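Local coordinates for protein putative oxidoreductase with NAD(P)-binding Rossmann-fold domain (Clostridium difficile, PDB 3UUW) that probably catalyses an NAD(P)-dependent oxidation or reduction, as other dehydrogenases of the Gfo/Idh/MocA family do, at residues T174-A179 and C293-R298; N125-P130 and P286-E291; S101-G106 and L299-I304; I147-L152 and I165-H170. All coordinates share one frame; numbering follows the deposited sequence. Where two conformers were deposited one is given.

Interaction 1. Residues T174-A179 and C293-R298; sequences TALWLA and CIKAQR
Leu176 reaches out from helix 160-179 into the first turn of helix 295-305 and touches Lys295 and Ala296 there. Of the residues involved it gives up the most surface. With CG anti to its carbonyl carbon (chi1 -64°) and the chain running straight on, the leucine carries one methyl, CD1, to the partner backbone: CD1 lies 4.0 Å from Ala296 CA and 4.1 Å from Lys295 CG, while the methyl-to-methyl approach of Leu176 CD1 to Ala296 CB is looser, at 4.4 Å. At this point the two backbones come as near as 7.3 Å, measured from Leu176 CA to Ala296 CA.

Lys295 lies over the base of the same leucine. Its CG sits between the backbone N and the carbonyl carbon (chi1 66°), a torsion that turns the side chain back toward helix 160-179, and beyond CG the chain is fully extended. Methylene touches methylene where Lys295 CE comes within 4.0 Å of Leu176 CB. The ammonium group NZ is carried past the leucine and forms a salt bridge with Glu292, just ahead of the helix.

Ala296, small and buried, also packs on Ile169, Ile172 and Asp173 of helix 160-179, whereas Leu176 reaches Val183 as well.

Every atom pair that meets here joins carbon to carbon or carbon to backbone, so within T174-A179 and C293-R298 the contact rests on van der Waals packing, and the lysine takes part as a hydrocarbon chain whose charge is answered elsewhere.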
# COMPACT_ATOMS: atom_id res chain seq x y z
N THR A 174 1.52 -7.92 25.31
CA THR A 174 1.80 -6.66 24.60
C THR A 174 0.78 -5.59 25.03
O THR A 174 1.14 -4.43 25.25
CB THR A 174 1.82 -6.88 23.10
OG1 THR A 174 2.78 -7.88 22.78
CG2 THR A 174 2.14 -5.57 22.37
N ALA A 175 -0.48 -5.99 25.16
CA ALA A 175 -1.54 -5.11 25.62
C ALA A 175 -1.22 -4.51 26.99
O ALA A 175 -1.35 -3.30 27.18
CB ALA A 175 -2.88 -5.85 25.65
N LEU A 176 -0.83 -5.35 27.94
CA LEU A 176 -0.60 -4.91 29.29
C LEU A 176 0.64 -4.00 29.34
O LEU A 176 0.67 -3.03 30.11
CB LEU A 176 -0.48 -6.10 30.25
CG LEU A 176 -1.74 -6.98 30.41
CD1 LEU A 176 -1.45 -8.10 31.37
CD2 LEU A 176 -2.93 -6.17 30.86
N TRP A 177 1.65 -4.31 28.51
CA TRP A 177 2.87 -3.50 28.43
C TRP A 177 2.57 -2.13 27.86
O TRP A 177 3.12 -1.12 28.33
CB TRP A 177 3.91 -4.26 27.61
CG TRP A 177 5.12 -3.52 27.20
CD1 TRP A 177 6.17 -3.12 27.99
CD2 TRP A 177 5.47 -3.18 25.87
NE1 TRP A 177 7.13 -2.53 27.23
CE2 TRP A 177 6.74 -2.55 25.92
CE3 TRP A 177 4.85 -3.35 24.64
CZ2 TRP A 177 7.37 -2.08 24.78
CZ3 TRP A 177 5.48 -2.87 23.51
CH2 TRP A 177 6.73 -2.24 23.60
N LEU A 178 1.68 -2.07 26.88
CA LEU A 178 1.23 -0.79 26.30
C LEU A 178 0.28 -0.03 27.22
O LEU A 178 0.30 1.21 27.24
CB LEU A 178 0.56 -1.01 24.95
CG LEU A 178 1.46 -1.39 23.80
CD1 LEU A 178 0.61 -1.82 22.58
CD2 LEU A 178 2.45 -0.25 23.43
N ALA A 179 -0.56 -0.74 27.95
CA ALA A 179 -1.51 -0.08 28.83
C ALA A 179 -0.76 0.72 29.89
O ALA A 179 -1.11 1.84 30.18
CB ALA A 179 -2.44 -1.08 29.51
N CYS A 293 6.61 -11.40 34.67
CA CYS A 293 6.78 -12.69 34.00
C CYS A 293 5.47 -13.47 33.86
O CYS A 293 5.37 -14.36 33.02
CB CYS A 293 7.76 -13.60 34.77
SG CYS A 293 9.48 -13.05 34.75
N ILE A 294 4.49 -13.16 34.72
CA ILE A 294 3.30 -13.99 34.85
C ILE A 294 1.98 -13.23 34.81
O ILE A 294 0.94 -13.85 34.88
CB ILE A 294 3.36 -14.82 36.19
CG1 ILE A 294 3.66 -13.92 37.40
CG2 ILE A 294 4.43 -15.88 36.06
CD1 ILE A 294 3.59 -14.66 38.77
N LYS A 295 2.02 -11.90 34.67
CA LYS A 295 0.77 -11.15 34.75
C LYS A 295 -0.18 -11.44 33.58
O LYS A 295 -1.38 -11.53 33.79
CB LYS A 295 1.00 -9.66 34.94
CG LYS A 295 1.63 -8.92 33.87
CD LYS A 295 1.51 -7.42 34.29
CE LYS A 295 2.05 -6.48 33.30
NZ LYS A 295 2.01 -5.09 33.88
N ALA A 296 0.36 -11.58 32.37
CA ALA A 296 -0.48 -11.95 31.22
C ALA A 296 -1.05 -13.36 31.44
O ALA A 296 -2.25 -13.63 31.20
CB ALA A 296 0.32 -11.88 29.92
N GLN A 297 -0.21 -14.28 31.92
CA GLN A 297 -0.66 -15.64 32.17
C GLN A 297 -1.76 -15.72 33.23
O GLN A 297 -2.71 -16.49 33.09
CB GLN A 297 0.51 -16.52 32.57
CG GLN A 297 0.18 -18.01 32.55
CD GLN A 297 1.38 -18.85 32.93
OE1 GLN A 297 2.46 -18.31 33.21
NE2 GLN A 297 1.20 -20.16 32.95
N ARG A 298 -1.64 -14.88 34.25
CA ARG A 298 -2.62 -14.79 35.31
C ARG A 298 -3.97 -14.37 34.73
O ARG A 298 -5.00 -14.95 35.07
CB ARG A 298 -2.15 -13.81 36.39
CG ARG A 298 -2.96 -13.81 37.63
CD ARG A 298 -2.53 -12.67 38.57
NE ARG A 298 -1.16 -12.80 39.03
CZ ARG A 298 -0.73 -13.69 39.93
NH1 ARG A 298 -1.57 -14.55 40.50
NH2 ARG A 298 0.56 -13.70 40.27

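Interaction 2. Residues N125-P130 and P286-E291; sequences NRRFCP and PAINGE
Arg127 crosses Ile288 at a slant, its outer half, from CD to the guanidinium, lying against that one side chain. At the start, Arg127 CB and CG stand off, 4.6 and 4.5 Å from Ile288 CD1. Closer contact begins at Arg127 CD, which is 3.9 Å from Ile288 CG1 and nearly as near to the terminal methyl. NE and CZ then pass the same CG1, and Arg127 NH1 approaches Ile288 CG1 to 3.8 Å. Ile288 CG1 therefore covers one face of the guanidinium. The chain is extended from CG to NE (chi2 -163°, chi3 -167°), which sets the guanidinium against Ile288 CG1 and within reach of Asp173, its salt-bridge partner through NH2, and of Glu292, which pairs with NH1. Two carboxylates thus fix the rotation of the flat group while a hydrocarbon surface backs it.

Ile288 CD1 has a second neighbour: it meets the edge of the Phe128 ring, near the ring plane, 4.0 Å from CE1. The isoleucine is presented by an inverse gamma turn centred on itself, and the bend is braced by Asn289 ND2, which donates to Pro286 O at 2.9 Å in the carbonyl plane.

The contact joins the 3-10 turn between strand 120-122 and helix 130-138 to the loop leading into helix 295-305. Met121 of the strand touches both Phe128 and Ile288, Trp177 of helix 160-179 packs on Arg127, and Ile272 and His275 of helix 269-281 lie against Phe128.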
# COMPACT_ATOMS: atom_id res chain seq x y z
N ASN A 125 9.40 -11.29 23.63
CA ASN A 125 10.19 -10.53 22.66
C ASN A 125 9.54 -9.25 22.15
O ASN A 125 10.24 -8.29 21.81
CB ASN A 125 10.61 -11.42 21.48
CG ASN A 125 9.43 -12.03 20.80
OD1 ASN A 125 8.77 -12.90 21.37
ND2 ASN A 125 9.11 -11.55 19.59
N ARG A 126 8.21 -9.22 22.11
CA ARG A 126 7.51 -8.05 21.58
C ARG A 126 7.80 -6.78 22.38
O ARG A 126 7.78 -5.69 21.82
CB ARG A 126 6.02 -8.36 21.43
CG ARG A 126 5.74 -9.30 20.31
CD ARG A 126 4.40 -9.95 20.44
NE ARG A 126 4.15 -10.77 19.27
CZ ARG A 126 4.75 -11.92 19.02
NH1 ARG A 126 5.61 -12.45 19.88
NH2 ARG A 126 4.47 -12.57 17.89
N ARG A 127 8.11 -6.91 23.68
CA ARG A 127 8.50 -5.75 24.49
C ARG A 127 9.81 -5.11 24.02
O ARG A 127 10.15 -3.98 24.43
CB ARG A 127 8.59 -6.13 25.95
CG ARG A 127 7.34 -6.69 26.56
CD ARG A 127 7.46 -6.61 28.07
NE ARG A 127 6.47 -7.39 28.79
CZ ARG A 127 6.29 -7.34 30.11
NH1 ARG A 127 6.98 -6.46 30.85
NH2 ARG A 127 5.39 -8.11 30.70
N PHE A 128 10.56 -5.83 23.19
CA PHE A 128 11.83 -5.37 22.64
C PHE A 128 11.79 -5.19 21.12
O PHE A 128 12.82 -4.90 20.49
CB PHE A 128 12.96 -6.34 23.03
CG PHE A 128 13.31 -6.28 24.48
CD1 PHE A 128 12.52 -6.92 25.41
CD2 PHE A 128 14.40 -5.56 24.92
CE1 PHE A 128 12.82 -6.86 26.74
CE2 PHE A 128 14.70 -5.50 26.25
CZ PHE A 128 13.91 -6.15 27.16
N CYS A 129 10.61 -5.40 20.53
CA CYS A 129 10.43 -5.19 19.10
C CYS A 129 10.71 -3.70 18.83
O CYS A 129 10.04 -2.83 19.37
CB CYS A 129 9.01 -5.60 18.70
SG CYS A 129 8.52 -5.08 17.05
N PRO A 130 11.69 -3.40 17.99
CA PRO A 130 12.05 -1.98 17.82
C PRO A 130 10.87 -1.08 17.39
O PRO A 130 10.72 -0.00 17.95
CB PRO A 130 13.14 -2.02 16.76
CG PRO A 130 13.81 -3.33 17.04
CD PRO A 130 12.70 -4.28 17.37
N PRO A 286 16.26 -7.48 34.74
CA PRO A 286 15.53 -6.98 33.55
C PRO A 286 14.12 -6.54 33.93
O PRO A 286 13.64 -7.00 34.94
CB PRO A 286 15.51 -8.18 32.59
CG PRO A 286 16.06 -9.34 33.33
CD PRO A 286 16.66 -8.89 34.64
N ALA A 287 13.44 -5.68 33.13
CA ALA A 287 12.09 -5.21 33.54
C ALA A 287 11.10 -6.37 33.57
O ALA A 287 10.19 -6.39 34.42
CB ALA A 287 11.56 -4.06 32.65
N ILE A 288 11.33 -7.35 32.69
CA ILE A 288 10.57 -8.60 32.75
C ILE A 288 11.13 -9.42 33.92
O ILE A 288 12.03 -10.25 33.75
CB ILE A 288 10.60 -9.41 31.45
CG1 ILE A 288 10.11 -8.55 30.26
CG2 ILE A 288 9.66 -10.65 31.56
CD1 ILE A 288 10.35 -9.19 28.87
N ASN A 289 10.62 -9.15 35.10
CA ASN A 289 10.95 -9.92 36.29
C ASN A 289 9.75 -9.93 37.20
O ASN A 289 8.87 -9.06 37.08
CB ASN A 289 12.14 -9.32 37.04
CG ASN A 289 11.77 -8.12 37.86
OD1 ASN A 289 11.24 -8.25 38.97
ND2 ASN A 289 12.08 -6.94 37.34
N GLY A 290 9.69 -10.91 38.08
CA GLY A 290 8.62 -10.97 39.05
C GLY A 290 7.26 -11.05 38.40
O GLY A 290 7.05 -11.85 37.50
N GLU A 291 6.31 -10.25 38.87
CA GLU A 291 4.94 -10.30 38.35
C GLU A 291 4.88 -10.04 36.86
O GLU A 291 3.99 -10.54 36.17
CB GLU A 291 4.04 -9.32 39.10
CG GLU A 291 2.57 -9.29 38.67
CD GLU A 291 1.83 -10.64 38.80
OE1 GLU A 291 2.28 -11.53 39.58
OE2 GLU A 291 0.77 -10.78 38.15

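Interaction 3. Residues S101-G106 and L299-I304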
# COMPACT_ATOMS: atom_id res chain seq x y z
N SER A 101 3.81 -24.17 33.49
CA SER A 101 2.47 -24.58 33.10
C SER A 101 1.36 -23.83 33.84
O SER A 101 0.26 -23.59 33.29
CB SER A 101 2.33 -26.09 33.32
OG SER A 101 3.27 -26.79 32.53
N THR A 102 1.60 -23.51 35.10
CA THR A 102 0.64 -22.76 35.91
C THR A 102 1.30 -21.52 36.51
O THR A 102 2.50 -21.47 36.68
CB THR A 102 0.06 -23.60 37.08
OG1 THR A 102 1.04 -23.77 38.11
CG2 THR A 102 -0.45 -24.98 36.60
N VAL A 103 0.50 -20.51 36.81
CA VAL A 103 1.01 -19.30 37.47
C VAL A 103 1.59 -19.64 38.85
O VAL A 103 2.63 -19.11 39.24
CB VAL A 103 -0.07 -18.24 37.59
CG1 VAL A 103 0.40 -17.09 38.48
CG2 VAL A 103 -0.46 -17.72 36.19
N SER A 104 0.92 -20.54 39.57
CA SER A 104 1.38 -20.94 40.90
C SER A 104 2.81 -21.48 40.84
O SER A 104 3.67 -21.09 41.63
CB SER A 104 0.42 -21.98 41.47
OG SER A 104 0.65 -22.14 42.84
N GLN A 105 3.08 -22.36 39.87
CA GLN A 105 4.44 -22.85 39.66
C GLN A 105 5.38 -21.70 39.35
O GLN A 105 6.50 -21.64 39.88
CB GLN A 105 4.47 -23.86 38.51
CG GLN A 105 3.88 -25.20 38.89
CD GLN A 105 3.71 -26.10 37.70
OE1 GLN A 105 3.94 -25.70 36.56
NE2 GLN A 105 3.28 -27.31 37.95
N GLY A 106 4.96 -20.79 38.47
CA GLY A 106 5.75 -19.61 38.17
C GLY A 106 6.11 -18.78 39.41
O GLY A 106 7.26 -18.35 39.58
N LEU A 299 -3.96 -13.40 33.82
CA LEU A 299 -5.19 -12.95 33.22
C LEU A 299 -5.79 -14.07 32.39
O LEU A 299 -7.00 -14.32 32.44
CB LEU A 299 -4.94 -11.70 32.38
CG LEU A 299 -6.13 -11.05 31.70
CD1 LEU A 299 -7.28 -10.89 32.68
CD2 LEU A 299 -5.70 -9.71 31.13
N LEU A 300 -4.94 -14.80 31.66
CA LEU A 300 -5.42 -15.93 30.85
C LEU A 300 -5.99 -17.08 31.68
O LEU A 300 -6.96 -17.71 31.26
CB LEU A 300 -4.32 -16.44 29.93
CG LEU A 300 -3.93 -15.46 28.81
CD1 LEU A 300 -2.73 -15.95 28.04
CD2 LEU A 300 -5.12 -15.24 27.88
N GLU A 301 -5.41 -17.35 32.84
CA GLU A 301 -5.94 -18.39 33.73
C GLU A 301 -7.34 -18.01 34.21
O GLU A 301 -8.22 -18.85 34.30
CB GLU A 301 -4.99 -18.65 34.91
CG GLU A 301 -3.77 -19.47 34.53
CD GLU A 301 -3.01 -20.08 35.74
OE1 GLU A 301 -3.40 -19.87 36.91
OE2 GLU A 301 -2.02 -20.79 35.50
N LYS A 302 -7.55 -16.73 34.48
CA LYS A 302 -8.87 -16.24 34.88
C LYS A 302 -9.88 -16.46 33.74
O LYS A 302 -11.00 -16.94 33.96
CB LYS A 302 -8.71 -14.78 35.29
CG LYS A 302 -9.93 -14.05 35.85
CD LYS A 302 -9.44 -13.02 36.89
CE LYS A 302 -10.10 -11.67 36.76
NZ LYS A 302 -9.44 -10.92 35.65
N ILE A 303 -9.46 -16.16 32.51
CA ILE A 303 -10.29 -16.38 31.34
C ILE A 303 -10.60 -17.88 31.16
O ILE A 303 -11.76 -18.29 30.98
CB ILE A 303 -9.59 -15.83 30.09
CG1 ILE A 303 -9.52 -14.31 30.16
CG2 ILE A 303 -10.30 -16.26 28.84
CD1 ILE A 303 -8.52 -13.73 29.18
N ILE A 304 -9.56 -18.71 31.22
CA ILE A 304 -9.71 -20.15 31.08
C ILE A 304 -10.65 -20.73 32.17
O ILE A 304 -11.53 -21.55 31.87
CB ILE A 304 -8.34 -20.86 31.13
CG1 ILE A 304 -7.55 -20.53 29.85
CG2 ILE A 304 -8.53 -22.38 31.27
CD1 ILE A 304 -6.05 -20.79 29.95
O HOH W 1 -1.48 -21.45 32.95
O HOH W 2 -1.94 -21.17 39.01
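Glu301 sends its carboxylate from helix 295-305 to the start of helix 103-116, where Val103 receives it through both backbone and side chain. This is the tight part of the contact. Val103 N donates to Glu301 OE2 at 2.9 Å with an N-H...O angle of 157°, meeting the oxygen from above the carboxylate plane, 39° out of it. Val103 CG2, the methyl anti to the carbonyl carbon, presses against Glu301 CD at 3.5 Å. Thr102 CA is also near, 3.3 Å from Glu301 OE2. Glutamate reaches this far because its chain is extended beyond CG (chi2 -164°).

Thr102 is the N-cap of helix 103-116, which connects the neighbouring parallel strands 92-95 and 120-122 of the Rossmann-type sheet in a beta-alpha-beta crossover. Thr102 OG1 accepts from Gln105 N at 3.0 Å in a capping bond. The amide of Val103 is bound instead by the Glu301 carboxylate, so the first turn has its capping bond from Thr102 and a further hydrogen bond from a distant helix. A negative group at this end would be expected to interact favourably with the helix dipole.

The looser side is filled by water. One molecule donates both to Ser101 O and to Glu301 OE2, the latter at 2.7 Å, so that OE2 is gripped by an amide and a water. A second water donates to Glu301 OE1 at 2.9 Å and accepts from Ser104 N, linking the carboxylate to an exposed residue. Away from the water, Val103 packs on Gln297, Arg298 and Ile294, and Leu300 turns to Ile165, Tyr168 and Ile169 of helix 160-179.

Interaction 4. Residues I147-L152 and I165-H170; sequences ICKHGL and IDDYIH
Lys149, on strand 142-150, and Asp167, on helix 160-179, are joined by a salt bridge that carries the whole contact. The lysine NZ donates to Asp167 OD1 at 2.8 Å, using the syn lone pair of that oxygen, and reaches OD2 more weakly at 3.3 Å. Its grip on the carboxylate is therefore lopsided, and OD2 is taken up by a second cation, Arg218. Lys149 leaves the strand with CG anti to the backbone N (chi1 -173°) and stays extended until a bend at the last torsion (chi4 -68°) turns the ammonium onto the aspartate.

Packing around this bond is slight. Lys149 CE passes 3.4 Å from Asp167 OD1, with CD somewhat farther back, and the lysine chain also touches Val171, Met216 and Arg126. The aspartate in turn lies against Met216.

One polar neighbour belongs to the helix itself: Asp167 OD1 sits at the edge of the His170 ring, in its plane. Lys149 NZ is 6.3 Å from His170 NE2, so the two groups are near without meeting. In the backbone, His170 N donates to Asp167 O at 3.0 Å, following a wider pi-type turn at 165-168.

Behind the salt bridge, Ile147 packs on Val171, Ala175 and Leu178, while His150 of the same strand packs on Leu230 of the second subunit. A mixed sheet with helix 160-179 on one face and subunit contacts from its strands is the arrangement seen in C-terminal domains of the Gfo/Idh/MocA family.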
# COMPACT_ATOMS: atom_id res chain seq x y z
N ILE A 147 -5.03 -4.67 19.01
CA ILE A 147 -3.96 -5.61 18.76
C ILE A 147 -4.55 -6.88 18.24
O ILE A 147 -5.44 -7.44 18.86
CB ILE A 147 -3.14 -5.95 20.03
CG1 ILE A 147 -2.62 -4.68 20.72
CG2 ILE A 147 -2.00 -6.91 19.66
CD1 ILE A 147 -1.89 -4.96 22.07
N CYS A 148 -4.06 -7.36 17.10
CA CYS A 148 -4.53 -8.64 16.59
C CYS A 148 -3.39 -9.52 16.15
O CYS A 148 -2.31 -9.03 15.80
CB CYS A 148 -5.50 -8.45 15.44
SG CYS A 148 -4.74 -7.78 14.00
N LYS A 149 -3.65 -10.83 16.15
CA LYS A 149 -2.68 -11.83 15.72
C LYS A 149 -3.46 -13.00 15.14
O LYS A 149 -4.00 -13.82 15.89
CB LYS A 149 -1.79 -12.28 16.88
CG LYS A 149 -0.66 -13.18 16.49
CD LYS A 149 0.29 -13.40 17.67
CE LYS A 149 1.60 -14.03 17.24
NZ LYS A 149 1.45 -15.43 16.77
N HIS A 150 -3.51 -13.05 13.82
CA HIS A 150 -4.31 -14.02 13.10
C HIS A 150 -3.44 -15.01 12.37
O HIS A 150 -2.32 -14.70 11.98
CB HIS A 150 -5.22 -13.33 12.10
CG HIS A 150 -6.10 -12.29 12.70
ND1 HIS A 150 -6.78 -12.48 13.89
CD2 HIS A 150 -6.46 -11.05 12.27
CE1 HIS A 150 -7.51 -11.41 14.16
NE2 HIS A 150 -7.34 -10.53 13.18
N GLY A 151 -3.98 -16.20 12.14
CA GLY A 151 -3.20 -17.21 11.48
C GLY A 151 -3.96 -17.83 10.36
O GLY A 151 -5.20 -17.77 10.35
N LEU A 152 -3.20 -18.43 9.44
CA LEU A 152 -3.71 -19.14 8.27
C LEU A 152 -3.55 -20.63 8.52
O LEU A 152 -2.46 -21.09 8.83
CB LEU A 152 -2.89 -18.73 7.03
CG LEU A 152 -3.22 -19.44 5.72
CD1 LEU A 152 -4.62 -19.10 5.18
CD2 LEU A 152 -2.15 -19.13 4.67
N ILE A 165 -2.47 -19.90 26.26
CA ILE A 165 -1.26 -19.73 27.05
C ILE A 165 0.00 -19.66 26.20
O ILE A 165 0.96 -18.98 26.56
CB ILE A 165 -1.11 -20.89 28.07
CG1 ILE A 165 -2.27 -20.88 29.06
CG2 ILE A 165 0.18 -20.75 28.83
CD1 ILE A 165 -2.30 -19.64 29.93
N ASP A 166 -0.03 -20.34 25.06
CA ASP A 166 1.11 -20.47 24.15
C ASP A 166 1.24 -19.33 23.16
O ASP A 166 2.35 -18.92 22.83
CB ASP A 166 0.98 -21.78 23.38
CG ASP A 166 2.23 -22.13 22.58
OD1 ASP A 166 3.34 -22.09 23.15
OD2 ASP A 166 2.08 -22.47 21.38
N ASP A 167 0.11 -18.82 22.67
CA ASP A 167 0.14 -17.81 21.62
C ASP A 167 -0.64 -16.54 21.92
O ASP A 167 -0.12 -15.45 21.73
CB ASP A 167 -0.32 -18.41 20.30
CG ASP A 167 0.16 -17.62 19.09
OD1 ASP A 167 0.92 -16.63 19.26
OD2 ASP A 167 -0.22 -17.98 17.96
N TYR A 168 -1.88 -16.66 22.40
CA TYR A 168 -2.64 -15.46 22.74
C TYR A 168 -1.94 -14.66 23.83
O TYR A 168 -2.15 -13.45 23.95
CB TYR A 168 -4.04 -15.82 23.19
CG TYR A 168 -5.03 -14.68 23.31
CD1 TYR A 168 -5.26 -13.79 22.24
CD2 TYR A 168 -5.81 -14.55 24.42
CE1 TYR A 168 -6.23 -12.77 22.34
CE2 TYR A 168 -6.78 -13.52 24.54
CZ TYR A 168 -7.00 -12.65 23.49
OH TYR A 168 -7.97 -11.67 23.61
N ILE A 169 -1.09 -15.33 24.60
CA ILE A 169 -0.34 -14.68 25.67
C ILE A 169 0.49 -13.53 25.12
O ILE A 169 0.70 -12.53 25.82
CB ILE A 169 0.54 -15.69 26.45
CG1 ILE A 169 1.03 -15.10 27.78
CG2 ILE A 169 1.73 -16.17 25.59
CD1 ILE A 169 1.70 -16.14 28.67
N HIS A 170 0.98 -13.66 23.89
CA HIS A 170 1.74 -12.57 23.28
C HIS A 170 0.90 -11.32 23.07
O HIS A 170 1.39 -10.20 23.27
CB HIS A 170 2.34 -12.97 21.93
CG HIS A 170 3.53 -13.86 22.05
ND1 HIS A 170 4.69 -13.48 22.69
CD2 HIS A 170 3.76 -15.10 21.55
CE1 HIS A 170 5.57 -14.46 22.61
NE2 HIS A 170 5.03 -15.45 21.91

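Overall arrangement
From the N terminus the chain first lays down S101-G106 on the Rossmann side, then N125-P130, then strand segment I147-L152. Interaction 4 closes first, a short loop bringing helix 160-179 onto the mixed sheet. T174-A179 follows on the same helix, so interaction 4 precedes interaction 1 in series. After the remaining strands, P286-E291 closes interaction 2, and C293-R298 then closes interaction 1; these two cross, and interaction 4 also falls within the loop of interaction 2. Last, L299-I304 closes interaction 3, whose loop encloses all the others. Helix 295-305, shared by interactions 1 and 3, thus ties helix 160-179 to helix 103-116, while interaction 2 joins the linking turn after strand 120-122 to the same C-terminal region.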